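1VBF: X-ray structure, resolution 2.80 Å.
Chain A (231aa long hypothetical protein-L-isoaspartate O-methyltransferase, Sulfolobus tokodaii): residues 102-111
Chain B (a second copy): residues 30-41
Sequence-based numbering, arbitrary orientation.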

# COMPACT_ATOMS: atom_id res chain seq x y z
N GLU A 102 -19.25 -22.38 -19.46
CA GLU A 102 -19.85 -23.60 -19.95
C GLU A 102 -20.04 -24.69 -18.91
O GLU A 102 -21.08 -25.35 -18.88
CB GLU A 102 -19.08 -24.15 -21.13
CG GLU A 102 -19.87 -25.27 -21.77
CD GLU A 102 -19.28 -25.73 -23.06
OE1 GLU A 102 -19.86 -26.64 -23.68
OE2 GLU A 102 -18.23 -25.16 -23.45
N LYS A 103 -19.02 -24.88 -18.08
CA LYS A 103 -19.09 -25.89 -17.03
C LYS A 103 -20.26 -25.61 -16.12
O LYS A 103 -20.90 -26.53 -15.65
CB LYS A 103 -17.79 -25.94 -16.24
CG LYS A 103 -16.80 -26.86 -16.89
CD LYS A 103 -15.38 -26.44 -16.67
CE LYS A 103 -14.48 -27.35 -17.49
NZ LYS A 103 -13.04 -26.95 -17.51
N MSE A 104 -20.55 -24.34 -15.88
CA MSE A 104 -21.68 -23.96 -15.05
C MSE A 104 -22.98 -24.16 -15.83
O MSE A 104 -23.99 -24.57 -15.27
CB MSE A 104 -21.57 -22.50 -14.64
CG MSE A 104 -22.64 -22.05 -13.68
SE MSE A 104 -22.43 -22.87 -11.93
CE MSE A 104 -20.80 -22.00 -11.38
N TYR A 105 -22.94 -23.85 -17.12
CA TYR A 105 -24.10 -24.00 -18.01
C TYR A 105 -24.57 -25.45 -17.99
O TYR A 105 -25.75 -25.75 -17.77
CB TYR A 105 -23.69 -23.60 -19.43
CG TYR A 105 -24.75 -23.78 -20.49
CD1 TYR A 105 -25.88 -22.97 -20.53
CD2 TYR A 105 -24.63 -24.79 -21.45
CE1 TYR A 105 -26.86 -23.14 -21.49
CE2 TYR A 105 -25.61 -24.97 -22.42
CZ TYR A 105 -26.72 -24.14 -22.43
OH TYR A 105 -27.70 -24.30 -23.39
N ASN A 106 -23.64 -26.37 -18.24
CA ASN A 106 -23.95 -27.78 -18.25
C ASN A 106 -24.60 -28.20 -16.95
O ASN A 106 -25.74 -28.69 -16.94
CB ASN A 106 -22.67 -28.61 -18.48
CG ASN A 106 -22.09 -28.39 -19.86
OD1 ASN A 106 -22.82 -28.05 -20.81
ND2 ASN A 106 -20.78 -28.61 -20.00
N TYR A 107 -23.88 -28.00 -15.85
CA TYR A 107 -24.41 -28.35 -14.55
C TYR A 107 -25.87 -27.90 -14.37
O TYR A 107 -26.72 -28.70 -13.99
CB TYR A 107 -23.55 -27.74 -13.44
CG TYR A 107 -24.04 -28.05 -12.04
CD1 TYR A 107 -23.47 -29.09 -11.30
CD2 TYR A 107 -25.05 -27.29 -11.44
CE1 TYR A 107 -23.88 -29.37 -10.01
CE2 TYR A 107 -25.47 -27.56 -10.14
CZ TYR A 107 -24.88 -28.60 -9.43
OH TYR A 107 -25.25 -28.87 -8.14
N ALA A 108 -26.15 -26.63 -14.63
CA ALA A 108 -27.50 -26.12 -14.46
C ALA A 108 -28.48 -26.59 -15.53
O ALA A 108 -29.69 -26.60 -15.32
CB ALA A 108 -27.47 -24.62 -14.44
N SER A 109 -27.95 -26.98 -16.68
CA SER A 109 -28.82 -27.42 -17.76
C SER A 109 -29.56 -28.69 -17.38
O SER A 109 -30.76 -28.81 -17.64
CB SER A 109 -28.01 -27.64 -19.05
OG SER A 109 -28.61 -26.96 -20.15
N LYS A 110 -28.86 -29.62 -16.75
CA LYS A 110 -29.47 -30.88 -16.33
C LYS A 110 -30.63 -30.64 -15.37
O LYS A 110 -31.73 -31.17 -15.56
CB LYS A 110 -28.44 -31.76 -15.62
CG LYS A 110 -27.42 -32.43 -16.52
CD LYS A 110 -26.59 -33.44 -15.72
CE LYS A 110 -27.47 -34.50 -15.02
NZ LYS A 110 -26.64 -35.50 -14.26
N LEU A 111 -30.38 -29.82 -14.36
CA LEU A 111 -31.38 -29.50 -13.35
C LEU A 111 -32.56 -28.66 -13.85
O LEU A 111 -33.65 -28.77 -13.33
CB LEU A 111 -30.70 -28.78 -12.18
CG LEU A 111 -29.37 -29.39 -11.74
CD1 LEU A 111 -28.66 -28.48 -10.75
CD2 LEU A 111 -29.61 -30.75 -11.14
N PRO B 30 -17.19 -33.58 -6.27
CA PRO B 30 -18.64 -33.38 -6.39
C PRO B 30 -19.03 -33.34 -7.87
O PRO B 30 -18.15 -33.36 -8.74
CB PRO B 30 -18.88 -32.02 -5.72
CG PRO B 30 -17.67 -31.79 -4.91
CD PRO B 30 -16.55 -32.39 -5.71
N GLU B 31 -20.32 -33.25 -8.15
CA GLU B 31 -20.84 -33.20 -9.51
C GLU B 31 -20.32 -31.98 -10.28
O GLU B 31 -19.77 -32.08 -11.38
CB GLU B 31 -22.37 -33.17 -9.45
CG GLU B 31 -23.11 -33.03 -10.78
CD GLU B 31 -22.75 -34.12 -11.77
OE1 GLU B 31 -22.25 -35.19 -11.32
OE2 GLU B 31 -22.97 -33.90 -12.99
N ASN B 32 -20.51 -30.81 -9.67
CA ASN B 32 -20.10 -29.53 -10.25
C ASN B 32 -18.63 -29.46 -10.72
O ASN B 32 -18.31 -28.72 -11.63
CB ASN B 32 -20.35 -28.42 -9.21
CG ASN B 32 -19.74 -28.75 -7.84
OD1 ASN B 32 -20.12 -29.73 -7.20
ND2 ASN B 32 -18.80 -27.93 -7.40
N LEU B 33 -17.76 -30.26 -10.10
CA LEU B 33 -16.34 -30.25 -10.43
C LEU B 33 -15.81 -31.46 -11.19
O LEU B 33 -14.60 -31.65 -11.32
CB LEU B 33 -15.53 -30.11 -9.13
CG LEU B 33 -15.67 -28.84 -8.30
CD1 LEU B 33 -14.90 -28.99 -7.01
CD2 LEU B 33 -15.12 -27.67 -9.08
N LYS B 34 -16.71 -32.28 -11.72
CA LYS B 34 -16.30 -33.48 -12.43
C LYS B 34 -15.31 -33.20 -13.56
O LYS B 34 -14.37 -33.97 -13.78
CB LYS B 34 -17.52 -34.19 -12.98
CG LYS B 34 -18.31 -33.38 -14.02
CD LYS B 34 -19.43 -34.25 -14.58
CE LYS B 34 -20.14 -33.62 -15.75
NZ LYS B 34 -21.24 -34.52 -16.19
N ASP B 35 -15.52 -32.11 -14.28
CA ASP B 35 -14.64 -31.78 -15.37
C ASP B 35 -13.24 -31.36 -14.93
O ASP B 35 -12.40 -31.08 -15.78
CB ASP B 35 -15.23 -30.67 -16.23
CG ASP B 35 -16.29 -31.18 -17.19
OD1 ASP B 35 -16.44 -32.42 -17.31
OD2 ASP B 35 -16.98 -30.35 -17.82
N TYR B 36 -12.97 -31.30 -13.63
CA TYR B 36 -11.64 -30.90 -13.20
C TYR B 36 -10.83 -32.07 -12.70
O TYR B 36 -9.77 -31.87 -12.13
CB TYR B 36 -11.71 -29.84 -12.10
CG TYR B 36 -12.30 -28.52 -12.53
CD1 TYR B 36 -13.68 -28.38 -12.69
CD2 TYR B 36 -11.49 -27.40 -12.75
CE1 TYR B 36 -14.23 -27.15 -13.07
CE2 TYR B 36 -12.04 -26.17 -13.12
CZ TYR B 36 -13.41 -26.06 -13.28
OH TYR B 36 -13.96 -24.86 -13.64
N ALA B 37 -11.31 -33.28 -12.89
CA ALA B 37 -10.56 -34.44 -12.43
C ALA B 37 -9.12 -34.39 -12.96
O ALA B 37 -8.14 -34.57 -12.21
CB ALA B 37 -11.25 -35.71 -12.88
N TYR B 38 -8.97 -34.16 -14.26
CA TYR B 38 -7.65 -34.12 -14.84
C TYR B 38 -7.42 -32.96 -15.82
O TYR B 38 -6.57 -33.04 -16.73
CB TYR B 38 -7.34 -35.48 -15.48
CG TYR B 38 -7.34 -36.59 -14.47
CD1 TYR B 38 -8.50 -37.30 -14.17
CD2 TYR B 38 -6.18 -36.92 -13.76
CE1 TYR B 38 -8.52 -38.30 -13.18
CE2 TYR B 38 -6.18 -37.91 -12.76
CZ TYR B 38 -7.36 -38.60 -12.48
OH TYR B 38 -7.38 -39.56 -11.48
N ALA B 39 -8.17 -31.87 -15.59
CA ALA B 39 -8.07 -30.65 -16.41
C ALA B 39 -8.01 -29.43 -15.48
O ALA B 39 -8.68 -29.42 -14.44
CB ALA B 39 -9.26 -30.55 -17.33
N HIS B 40 -7.24 -28.41 -15.84
CA HIS B 40 -7.10 -27.21 -15.01
C HIS B 40 -6.35 -27.62 -13.77
O HIS B 40 -6.52 -27.08 -12.68
CB HIS B 40 -8.47 -26.65 -14.65
CG HIS B 40 -9.25 -26.22 -15.85
ND1 HIS B 40 -8.90 -25.10 -16.58
CD2 HIS B 40 -10.26 -26.81 -16.52
CE1 HIS B 40 -9.67 -25.03 -17.66
NE2 HIS B 40 -10.50 -26.06 -17.65
N THR B 41 -5.47 -28.57 -14.00
CA THR B 41 -4.64 -29.17 -12.98
C THR B 41 -3.89 -28.24 -12.01
O THR B 41 -3.40 -28.68 -10.96
CB THR B 41 -3.71 -30.14 -13.71
OG1 THR B 41 -4.33 -31.42 -13.72
CG2 THR B 41 -2.36 -30.22 -13.07
O HOH W 1 -19.81 -30.33 -17.78

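The chain A stretch is helical throughout, its i to i+4 ladder running from N106(A) N to E102(A) O at 2.8 Å through K110(A) N to N106(A) O at 3.3 Å. Chain B is compact but irregular: a type I turn from E31(B) to K34(B), closed by K34(B) N to E31(B) O at 3.1 Å, leads into a short 3-10 segment. The backbones keep their distance, with CA atoms 6.2 Å apart at Y107(A) and N32(B) and 7.6 Å apart at K103(A) and D35(B). Helical periodicity puts K103(A), N106(A), Y107(A) and K110(A) on one side of the helix, their CA-to-CB bonds toward chain B.

No direct hydrogen bond joins the stretches, so packing and electrostatics carry the contact, which buries 387 Å² in all. K103(A) contributes most, 116 Å², and Y107(A) follows with 64 Å²; N32(B) and Y36(B) are buried in the assembly. The long chain of K103(A) lays CD 3.7 Å from Y36(B) OH and brings NZ over the face of the Y36(B) ring, 4.6 Å from its centroid, a cation-pi interaction that pairs the ammonium with the aromatic electron cloud. NZ also lies 2.7 Å from H40(B) NE2, near the plane of the imidazole, but the angle is too poor for a hydrogen bond.

One turn further on, Y107(A) sets its rigid ring against the turn. Its CD1 lies 3.6 Å from N32(B) CA, and its CE1 is 3.8 Å from E31(B) CG, so the aliphatic part of the glutamate packs while its carboxylate remains free for charge. That carboxylate forms a long salt bridge within chain B, K34(B) NZ to E31(B) OE2 at 3.7 Å; K110(A) NZ, 4.2 Å from the same OE2, adds only longer-range attraction.

A water spans the remaining polar gap, accepting from N106(A) ND2 at 3.0 Å and donating to D35(B) OD2 at 2.8 Å, which suits an amide facing a carboxylate.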